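Local coordinates for protein dipeptidase AC. Metallo peptidase. MEROPS family M19 (Rhodobacter sphaeroides, PDB 3LY0) that probably hydrolyses dipeptides as a two-zinc metallodipeptidase, here holding a phosphinate mimic of L-Ala-D-Ala, at residues D11-F16 with F54-V59; I135-G140 with L159-P164. All coordinates share one frame; numbering follows the deposited sequence.

Contacts 1 and 2, their centres about 8 Å apart, both reach the same parallel sheet through neighbouring strands. Strand 50-57, the second partner in contact 1, lies beside strand 132-139, the first partner in contact 2, and the two are joined by probable hydrogen bonds, I57 N to H137 O at 2.7 Å and E139 N to I57 O at 2.8 Å. Both contacts deliver ligands to the same zinc ion: H13 and D15 come from contact 1 and E139 from contact 2, with H13 NE2 3.0 Å from E139 OE1. The phosphinate inhibitor lies against both, and E139 carries the site on to the second zinc, which H212 and H233 complete.

Contact 1: residues D11-F16 with F54-V59; sequences DGHNDF and FFAIYV. With ZN (zinc ion), chain D; LY0 ((2R)-3-[(R)-[(1R)-1-aminoethyl](hydroxy)phosphoryl]-2-methylpropanoic acid), chain C.
The short strand 13-14 and the loop residue after it bring two zinc ligands, H13 and D15, beside the parallel strand 50-57. N14 N donates to F54 O and A56 N to N14 O, both at 3.0 Å, so the backbone of N14 is gripped between two residues of its neighbour. The N14 side chain starts with CG in the crowded position between backbone N and carbonyl carbon (chi1 80°). From CB it reaches CG, 3.8 Å from F54 O; OD1 accepts the F16 N-H on an in-plane lone pair, closing an Asx turn, while ND2 sits 3.3 Å above the F55 ring, over its centre, with amide and ring nearly perpendicular. ND2 also donates to a water that lies within bonding distance of F54 O. Asparagine suits the place because it offers an acceptor and a donor at once; an alanine here would probably loosen the turn that leads D15 to the metal, having lost both. On the metal side, A56 CB lies 3.3 Å from H13 CE1 and close to N14 O, so a single methyl suits this crowded place. H13 NE2 binds zinc at 2.2 Å, and D15 grips it with both carboxylate oxygens. Y58 turns a ring face to the inhibitor amine N1. With D15 OD1 also held by a water bonded to A56 O, the zinc probably keeps this carboxylate ionised.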
ATOM      1  N   ASP A  11      -3.866   6.735  -5.207  1.00  9.69           N
ATOM      2  CA  ASP A  11      -3.817   5.908  -4.005  1.00  9.07           C
ATOM      3  C   ASP A  11      -2.537   5.099  -3.833  1.00  8.60           C
ATOM      4  O   ASP A  11      -1.949   4.602  -4.804  1.00 10.71           O
ATOM      5  CB  ASP A  11      -4.992   4.942  -3.993  1.00  8.93           C
ATOM      6  CG  ASP A  11      -5.052   4.152  -2.726  1.00  8.73           C
ATOM      7  OD1 ASP A  11      -5.331   4.762  -1.672  1.00 10.37           O
ATOM      8  OD2 ASP A  11      -4.803   2.923  -2.778  1.00  8.81           O
ATOM      9  N   GLY A  12      -2.150   4.913  -2.577  1.00  8.49           N
ATOM     10  CA  GLY A  12      -0.876   4.293  -2.236  1.00  9.59           C
ATOM     11  C   GLY A  12      -0.794   2.773  -2.295  1.00  7.79           C
ATOM     12  O   GLY A  12       0.308   2.238  -2.352  1.00  8.58           O
ATOM     13  N   HIS A  13      -1.921   2.068  -2.265  1.00  9.20           N
ATOM     14  CA  HIS A  13      -1.870   0.608  -2.191  1.00  6.96           C
ATOM     15  C   HIS A  13      -3.215  -0.069  -2.383  1.00  7.95           C
ATOM     16  O   HIS A  13      -4.133   0.159  -1.597  1.00  8.76           O
ATOM     17  CB  HIS A  13      -1.324   0.161  -0.828  1.00  8.12           C
ATOM     18  CG  HIS A  13      -1.036  -1.304  -0.760  1.00  9.03           C
ATOM     19  ND1 HIS A  13       0.185  -1.831  -1.128  1.00  9.20           N
ATOM     20  CD2 HIS A  13      -1.808  -2.360  -0.396  1.00  9.78           C
ATOM     21  CE1 HIS A  13       0.160  -3.141  -0.966  1.00  9.34           C
ATOM     22  NE2 HIS A  13      -1.035  -3.490  -0.532  1.00 10.02           N
ATOM     23  N   ASN A  14      -3.319  -0.931  -3.393  1.00  9.23           N
ATOM     24  CA  ASN A  14      -4.491  -1.800  -3.478  1.00  9.10           C
ATOM     25  C   ASN A  14      -4.109  -3.205  -3.893  1.00  9.16           C
ATOM     26  O   ASN A  14      -3.056  -3.412  -4.498  1.00  9.78           O
ATOM     27  CB  ASN A  14      -5.571  -1.223  -4.416  1.00  9.34           C
ATOM     28  CG  ASN A  14      -5.277  -1.482  -5.881  1.00  9.75           C
ATOM     29  OD1 ASN A  14      -5.358  -2.616  -6.359  1.00  9.77           O
ATOM     30  ND2 ASN A  14      -4.945  -0.422  -6.610  1.00  9.41           N
ATOM     31  N   ASP A  15      -4.970  -4.161  -3.547  1.00 10.20           N
ATOM     32  CA  ASP A  15      -4.751  -5.560  -3.868  1.00 10.27           C
ATOM     33  C   ASP A  15      -5.765  -6.105  -4.871  1.00 10.23           C
ATOM     34  O   ASP A  15      -6.112  -7.281  -4.836  1.00  9.99           O
ATOM     35  CB  ASP A  15      -4.751  -6.394  -2.589  1.00 10.66           C
ATOM     36  CG  ASP A  15      -3.575  -6.066  -1.697  1.00 10.75           C
ATOM     37  OD1 ASP A  15      -2.423  -6.337  -2.102  1.00 10.30           O
ATOM     38  OD2 ASP A  15      -3.781  -5.517  -0.602  1.00  9.31           O
ATOM     39  N   PHE A  16      -6.225  -5.252  -5.781  1.00  9.85           N
ATOM     40  CA  PHE A  16      -7.128  -5.719  -6.821  1.00 12.51           C
ATOM     41  C   PHE A  16      -6.568  -6.918  -7.589  1.00 10.27           C
ATOM     42  O   PHE A  16      -7.320  -7.808  -7.973  1.00 10.35           O
ATOM     43  CB  PHE A  16      -7.458  -4.592  -7.794  1.00 11.56           C
ATOM     44  CG  PHE A  16      -8.395  -5.000  -8.886  1.00 10.56           C
ATOM     45  CD1 PHE A  16      -7.927  -5.165 -10.176  1.00 10.68           C
ATOM     46  CD2 PHE A  16      -9.731  -5.247  -8.612  1.00 11.97           C
ATOM     47  CE1 PHE A  16      -8.782  -5.548 -11.194  1.00 10.03           C
ATOM     48  CE2 PHE A  16     -10.594  -5.638  -9.615  1.00 12.31           C
ATOM     49  CZ  PHE A  16     -10.120  -5.784 -10.913  1.00 10.51           C
ATOM     50  N   PHE A  54      -1.003   2.594  -6.754  1.00  8.81           N
ATOM     51  CA  PHE A  54      -0.087   1.465  -6.743  1.00  8.81           C
ATOM     52  C   PHE A  54      -0.908   0.177  -6.705  1.00  7.59           C
ATOM     53  O   PHE A  54      -1.745  -0.002  -5.801  1.00  9.55           O
ATOM     54  CB  PHE A  54       0.787   1.484  -5.483  1.00  9.33           C
ATOM     55  CG  PHE A  54       1.772   2.626  -5.397  1.00  9.49           C
ATOM     56  CD1 PHE A  54       3.134   2.398  -5.587  1.00 12.11           C
ATOM     57  CD2 PHE A  54       1.359   3.907  -5.052  1.00  9.93           C
ATOM     58  CE1 PHE A  54       4.057   3.438  -5.463  1.00 13.21           C
ATOM     59  CE2 PHE A  54       2.269   4.940  -4.917  1.00 12.07           C
ATOM     60  CZ  PHE A  54       3.620   4.711  -5.126  1.00 12.71           C
ATOM     61  N   PHE A  55      -0.640  -0.710  -7.661  1.00  8.97           N
ATOM     62  CA  PHE A  55      -1.270  -2.027  -7.734  1.00  9.00           C
ATOM     63  C   PHE A  55      -0.277  -3.078  -7.256  1.00  8.74           C
ATOM     64  O   PHE A  55       0.724  -3.344  -7.914  1.00 10.17           O
ATOM     65  CB  PHE A  55      -1.737  -2.304  -9.173  1.00  8.59           C
ATOM     66  CG  PHE A  55      -2.957  -1.518  -9.558  1.00  8.42           C
ATOM     67  CD1 PHE A  55      -4.212  -2.117  -9.562  1.00  9.04           C
ATOM     68  CD2 PHE A  55      -2.850  -0.172  -9.878  1.00  8.83           C
ATOM     69  CE1 PHE A  55      -5.354  -1.377  -9.883  1.00  9.60           C
ATOM     70  CE2 PHE A  55      -3.984   0.575 -10.189  1.00  9.16           C
ATOM     71  CZ  PHE A  55      -5.226  -0.030 -10.197  1.00  9.41           C
ATOM     72  N   ALA A  56      -0.561  -3.645  -6.090  1.00  8.42           N
ATOM     73  CA  ALA A  56       0.362  -4.563  -5.445  1.00  8.36           C
ATOM     74  C   ALA A  56       0.320  -5.961  -6.024  1.00 10.45           C
ATOM     75  O   ALA A  56      -0.752  -6.543  -6.225  1.00  9.47           O
ATOM     76  CB  ALA A  56       0.083  -4.612  -3.944  1.00  9.73           C
ATOM     77  N   ILE A  57       1.517  -6.483  -6.268  1.00  9.79           N
ATOM     78  CA  ILE A  57       1.744  -7.898  -6.506  1.00  9.45           C
ATOM     79  C   ILE A  57       2.158  -8.471  -5.158  1.00 10.48           C
ATOM     80  O   ILE A  57       3.221  -8.138  -4.639  1.00 10.82           O
ATOM     81  CB  ILE A  57       2.872  -8.091  -7.529  1.00 10.03           C
ATOM     82  CG1 ILE A  57       2.452  -7.542  -8.901  1.00 12.47           C
ATOM     83  CG2 ILE A  57       3.302  -9.560  -7.603  1.00 11.07           C
ATOM     84  CD1 ILE A  57       3.595  -7.360  -9.856  1.00 15.66           C
ATOM     85  N   TYR A  58       1.305  -9.313  -4.587  1.00 12.00           N
ATOM     86  CA  TYR A  58       1.524  -9.870  -3.260  1.00 11.22           C
ATOM     87  C   TYR A  58       1.269 -11.364  -3.335  1.00 10.04           C
ATOM     88  O   TYR A  58       0.242 -11.783  -3.852  1.00 11.24           O
ATOM     89  CB  TYR A  58       0.596  -9.188  -2.243  1.00 15.11           C
ATOM     90  CG  TYR A  58       0.025 -10.096  -1.176  1.00 12.63           C
ATOM     91  CD1 TYR A  58       0.781 -10.480  -0.072  1.00 12.26           C
ATOM     92  CD2 TYR A  58      -1.281 -10.555  -1.268  1.00 12.88           C
ATOM     93  CE1 TYR A  58       0.252 -11.315   0.897  1.00 14.23           C
ATOM     94  CE2 TYR A  58      -1.822 -11.372  -0.301  1.00 14.63           C
ATOM     95  CZ  TYR A  58      -1.054 -11.757   0.774  1.00 15.22           C
ATOM     96  OH  TYR A  58      -1.615 -12.578   1.733  1.00 18.59           O
ATOM     97  N   VAL A  59       2.218 -12.157  -2.841  1.00  9.32           N
ATOM     98  CA  VAL A  59       2.131 -13.612  -2.921  1.00 11.96           C
ATOM     99  C   VAL A  59       1.526 -14.160  -1.632  1.00 10.68           C
ATOM    100  O   VAL A  59       2.127 -14.045  -0.566  1.00 11.65           O
ATOM    101  CB  VAL A  59       3.530 -14.237  -3.151  1.00 11.42           C
ATOM    102  CG1 VAL A  59       3.453 -15.762  -3.140  1.00 13.65           C
ATOM    103  CG2 VAL A  59       4.127 -13.732  -4.447  1.00 11.61           C
TER
HETATM  104 ZN    ZN D 364      -1.617  -5.606  -0.121  0.63  9.04          ZN
HETATM  105  P   LY0 C 363      -2.384  -6.397   2.884  1.00 12.30           P
HETATM  106  C1  LY0 C 363      -2.959  -9.101   2.484  1.00 16.69           C
HETATM  107  N1  LY0 C 363      -1.993  -7.783   0.620  1.00 11.58           N
HETATM  108  C2  LY0 C 363      -2.871  -7.766   1.777  1.00 13.43           C
HETATM  109  C4  LY0 C 363      -3.697  -6.092   4.132  1.00 13.75           C
HETATM  110  C5  LY0 C 363      -3.220  -5.981   5.553  1.00 13.92           C
HETATM  111  C6  LY0 C 363      -2.026  -5.079   5.703  1.00 12.37           C
HETATM  112  C7  LY0 C 363      -4.314  -5.746   6.564  1.00 16.28           C
HETATM  113  O31 LY0 C 363      -2.170  -5.206   1.980  1.00 12.01           O
HETATM  114  O32 LY0 C 363      -1.021  -6.756   3.562  1.00 11.45           O
HETATM  115  O61 LY0 C 363      -1.321  -5.107   6.861  1.00 12.92           O
HETATM  116  O62 LY0 C 363      -1.652  -4.334   4.781  1.00 11.69           O
HETATM  117  O   HOH W   1      -4.033   1.879  -5.220  1.00 10.93           O
HETATM  118  O   HOH W   2      -3.208  -5.039  -6.991  1.00 11.58           O
HETATM  119  O   HOH W   3      -2.254  -8.105  -4.320  1.00 15.47           O

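Contact 2: residues I135-G140 with L159-P164; sequences IMHMEG and LRSLGP. With ZN (zinc ion), chain D; ZN (zinc ion), chain E; LY0 ((2R)-3-[(R)-[(1R)-1-aminoethyl](hydroxy)phosphoryl]-2-methylpropanoic acid), chain C.
CG of H137 and OG of S161 both stand anti to their backbone nitrogens (chi1 172° and -176°); the parallel register sets the two side chains on one face of the sheet, and these torsions turn ND1 and OG together. E139 is anti as well and extended beyond CG, so it reaches out from the side of the strand and its carboxylate ends between the two zinc ions. The segments are the two strands of a beta-alpha-beta unit, strand 132-139, helix 149-157 and strand 159-163, within the TIM-barrel-type fold of this dipeptidase family. They run parallel, with axes 24° apart. M136 O receives a nearly straight bond from R160 N and a weak one from S161 N; M138 N donates to S161 O and G163 N to M138 O, the last at 2.8 Å and nearly along the C=O axis. G140 N then reaches a lone pair of G163 O, and the positive phi of G140 would jam a side chain against the preceding carbonyl, so glycine fits the strand's exit. On the face opposite H137, M138 and L162 lie side by side, pointing the same way. L162 CD1 is pressed to 3.4 Å from M138 CB, a tight contact, and L159 CD1 touches the same CB at 3.8 Å. M138 and L162 touch F154 and L151 of helix 149-157, so apolar side chains suit this face. E139 suits the C-terminal strand end because one carboxylate can bridge two ions: OE1 binds one zinc and OE2 the other, each at 2.1 Å. Further back on the same face, ring nitrogen and hydroxyl can each donate or accept, which lets a buried pair satisfy each other: H137 ND1 and S161 OG share a short hydrogen bond of 2.7 Å.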
ATOM      1  N   ILE A 135       0.705   1.967 -10.956  1.00  8.87           N
ATOM      2  CA  ILE A 135       2.120   1.696 -10.720  1.00  9.14           C
ATOM      3  C   ILE A 135       2.266   0.233 -10.319  1.00  9.75           C
ATOM      4  O   ILE A 135       1.599  -0.231  -9.390  1.00 10.04           O
ATOM      5  CB  ILE A 135       2.687   2.589  -9.601  1.00 10.23           C
ATOM      6  CG1 ILE A 135       2.569   4.070  -9.976  1.00 11.63           C
ATOM      7  CG2 ILE A 135       4.145   2.216  -9.289  1.00 11.03           C
ATOM      8  CD1 ILE A 135       2.982   5.014  -8.867  1.00 14.69           C
ATOM      9  N   MET A 136       3.122  -0.497 -11.033  1.00  8.68           N
ATOM     10  CA  MET A 136       3.439  -1.880 -10.654  1.00  9.03           C
ATOM     11  C   MET A 136       4.284  -1.910  -9.376  1.00 10.01           C
ATOM     12  O   MET A 136       5.402  -1.375  -9.337  1.00 10.11           O
ATOM     13  CB  MET A 136       4.157  -2.598 -11.804  1.00  8.59           C
ATOM     14  CG  MET A 136       4.432  -4.082 -11.541  1.00 10.55           C
ATOM     15  SD  MET A 136       5.384  -4.948 -12.862  1.00  6.10           S
ATOM     16  CE  MET A 136       4.332  -4.654 -14.299  1.00 16.23           C
ATOM     17  N   HIS A 137       3.734  -2.552  -8.351  1.00 10.56           N
ATOM     18  CA  HIS A 137       4.305  -2.576  -7.013  1.00  8.98           C
ATOM     19  C   HIS A 137       4.438  -4.014  -6.559  1.00  9.55           C
ATOM     20  O   HIS A 137       3.562  -4.831  -6.833  1.00 11.35           O
ATOM     21  CB  HIS A 137       3.373  -1.837  -6.044  1.00  8.98           C
ATOM     22  CG  HIS A 137       3.767  -1.968  -4.604  1.00  9.63           C
ATOM     23  ND1 HIS A 137       4.750  -1.189  -4.032  1.00 10.33           N
ATOM     24  CD2 HIS A 137       3.314  -2.788  -3.625  1.00 10.41           C
ATOM     25  CE1 HIS A 137       4.878  -1.518  -2.757  1.00 10.29           C
ATOM     26  NE2 HIS A 137       4.019  -2.485  -2.484  1.00 10.50           N
ATOM     27  N   MET A 138       5.526  -4.333  -5.861  1.00  8.67           N
ATOM     28  CA  MET A 138       5.704  -5.669  -5.302  1.00  9.41           C
ATOM     29  C   MET A 138       5.666  -5.571  -3.778  1.00 11.20           C
ATOM     30  O   MET A 138       6.468  -4.862  -3.183  1.00 10.91           O
ATOM     31  CB  MET A 138       7.054  -6.233  -5.789  1.00 13.41           C
ATOM     32  CG  MET A 138       7.410  -7.641  -5.330  1.00 14.71           C
ATOM     33  SD  MET A 138       8.805  -8.344  -6.275  1.00 11.01           S
ATOM     34  CE  MET A 138       8.108  -8.263  -7.896  1.00  7.88           C
ATOM     35  N   GLU A 139       4.711  -6.255  -3.153  1.00  7.85           N
ATOM     36  CA  GLU A 139       4.543  -6.219  -1.705  1.00  8.39           C
ATOM     37  C   GLU A 139       5.151  -7.488  -1.148  1.00 10.66           C
ATOM     38  O   GLU A 139       4.497  -8.530  -1.124  1.00 10.41           O
ATOM     39  CB  GLU A 139       3.057  -6.154  -1.351  1.00  9.18           C
ATOM     40  CG  GLU A 139       2.784  -6.206   0.153  1.00  7.93           C
ATOM     41  CD  GLU A 139       1.336  -5.890   0.502  1.00  9.88           C
ATOM     42  OE1 GLU A 139       0.442  -6.141  -0.328  1.00  9.90           O
ATOM     43  OE2 GLU A 139       1.087  -5.383   1.601  1.00 10.11           O
ATOM     44  N   GLY A 140       6.396  -7.392  -0.687  1.00  9.12           N
ATOM     45  CA  GLY A 140       7.181  -8.567  -0.321  1.00  9.05           C
ATOM     46  C   GLY A 140       7.994  -8.970  -1.529  1.00 10.34           C
ATOM     47  O   GLY A 140       7.463  -9.089  -2.633  1.00 11.84           O
ATOM     48  N   LEU A 159       8.339  -2.695 -13.074  1.00 10.71           N
ATOM     49  CA  LEU A 159       8.271  -2.573 -11.619  1.00 10.66           C
ATOM     50  C   LEU A 159       8.885  -1.248 -11.179  1.00 10.91           C
ATOM     51  O   LEU A 159      10.028  -0.941 -11.552  1.00 10.45           O
ATOM     52  CB  LEU A 159       9.010  -3.730 -10.954  1.00 10.42           C
ATOM     53  CG  LEU A 159       8.945  -3.699  -9.425  1.00  9.50           C
ATOM     54  CD1 LEU A 159       7.555  -4.107  -8.951  1.00 10.92           C
ATOM     55  CD2 LEU A 159      10.009  -4.613  -8.843  1.00 12.35           C
ATOM     56  N   ARG A 160       8.153  -0.474 -10.370  1.00  9.56           N
ATOM     57  CA  ARG A 160       8.670   0.818  -9.926  1.00 10.09           C
ATOM     58  C   ARG A 160       8.641   1.031  -8.415  1.00 10.91           C
ATOM     59  O   ARG A 160       9.087   2.070  -7.924  1.00 10.93           O
ATOM     60  CB  ARG A 160       7.932   1.962 -10.629  1.00 10.64           C
ATOM     61  CG  ARG A 160       8.203   2.058 -12.135  1.00 11.94           C
ATOM     62  CD  ARG A 160       9.643   2.473 -12.418  1.00 12.71           C
ATOM     63  NE  ARG A 160       9.956   2.571 -13.846  1.00 12.39           N
ATOM     64  CZ  ARG A 160      10.365   1.550 -14.590  1.00 12.34           C
ATOM     65  NH1 ARG A 160      10.653   1.739 -15.875  1.00 16.17           N
ATOM     66  NH2 ARG A 160      10.485   0.340 -14.068  1.00 12.75           N
ATOM     67  N   SER A 161       8.139   0.040  -7.683  1.00  8.92           N
ATOM     68  CA  SER A 161       7.953   0.160  -6.248  1.00  8.95           C
ATOM     69  C   SER A 161       8.044  -1.218  -5.633  1.00 10.65           C
ATOM     70  O   SER A 161       7.538  -2.184  -6.198  1.00  9.52           O
ATOM     71  CB  SER A 161       6.562   0.731  -5.981  1.00 10.70           C
ATOM     72  OG  SER A 161       6.356   0.945  -4.603  1.00 14.12           O
ATOM     73  N   LEU A 162       8.673  -1.310  -4.466  1.00  8.81           N
ATOM     74  CA  LEU A 162       8.918  -2.594  -3.834  1.00  8.90           C
ATOM     75  C   LEU A 162       8.974  -2.453  -2.316  1.00 10.21           C
ATOM     76  O   LEU A 162       9.751  -1.653  -1.777  1.00 10.15           O
ATOM     77  CB  LEU A 162      10.248  -3.171  -4.360  1.00 10.92           C
ATOM     78  CG  LEU A 162      10.761  -4.460  -3.729  1.00 12.14           C
ATOM     79  CD1 LEU A 162       9.755  -5.583  -3.875  1.00 17.55           C
ATOM     80  CD2 LEU A 162      12.107  -4.867  -4.330  1.00 20.45           C
ATOM     81  N   GLY A 163       8.147  -3.239  -1.627  1.00  8.72           N
ATOM     82  CA  GLY A 163       8.327  -3.460  -0.201  1.00  9.02           C
ATOM     83  C   GLY A 163       9.146  -4.726  -0.000  1.00  9.64           C
ATOM     84  O   GLY A 163       8.748  -5.802  -0.432  1.00 10.82           O
ATOM     85  N   PRO A 164      10.311  -4.618   0.652  1.00  9.99           N
ATOM     86  CA  PRO A 164      11.147  -5.817   0.801  1.00  9.99           C
ATOM     87  C   PRO A 164      10.433  -6.982   1.481  1.00 10.32           C
ATOM     88  O   PRO A 164      10.724  -8.145   1.175  1.00 11.85           O
ATOM     89  CB  PRO A 164      12.312  -5.323   1.659  1.00 12.18           C
ATOM     90  CG  PRO A 164      12.419  -3.864   1.326  1.00 12.34           C
ATOM     91  CD  PRO A 164      10.993  -3.395   1.103  1.00 11.14           C
TER
HETATM   92 ZN    ZN D 364      -1.617  -5.606  -0.121  0.63  9.04          ZN
HETATM   93 ZN    ZN E 365      -0.178  -4.742   3.148  0.65  9.35          ZN
HETATM   94  P   LY0 C 363      -2.384  -6.397   2.884  1.00 12.30           P
HETATM   95  C1  LY0 C 363      -2.959  -9.101   2.484  1.00 16.69           C
HETATM   96  N1  LY0 C 363      -1.993  -7.783   0.620  1.00 11.58           N
HETATM   97  C2  LY0 C 363      -2.871  -7.766   1.777  1.00 13.43           C
HETATM   98  C4  LY0 C 363      -3.697  -6.092   4.132  1.00 13.75           C
HETATM   99  C5  LY0 C 363      -3.220  -5.981   5.553  1.00 13.92           C
HETATM  100  C6  LY0 C 363      -2.026  -5.079   5.703  1.00 12.37           C
HETATM  101  C7  LY0 C 363      -4.314  -5.746   6.564  1.00 16.28           C
HETATM  102  O31 LY0 C 363      -2.170  -5.206   1.980  1.00 12.01           O
HETATM  103  O32 LY0 C 363      -1.021  -6.756   3.562  1.00 11.45           O
HETATM  104  O61 LY0 C 363      -1.321  -5.107   6.861  1.00 12.92           O
HETATM  105  O62 LY0 C 363      -1.652  -4.334   4.781  1.00 11.69           O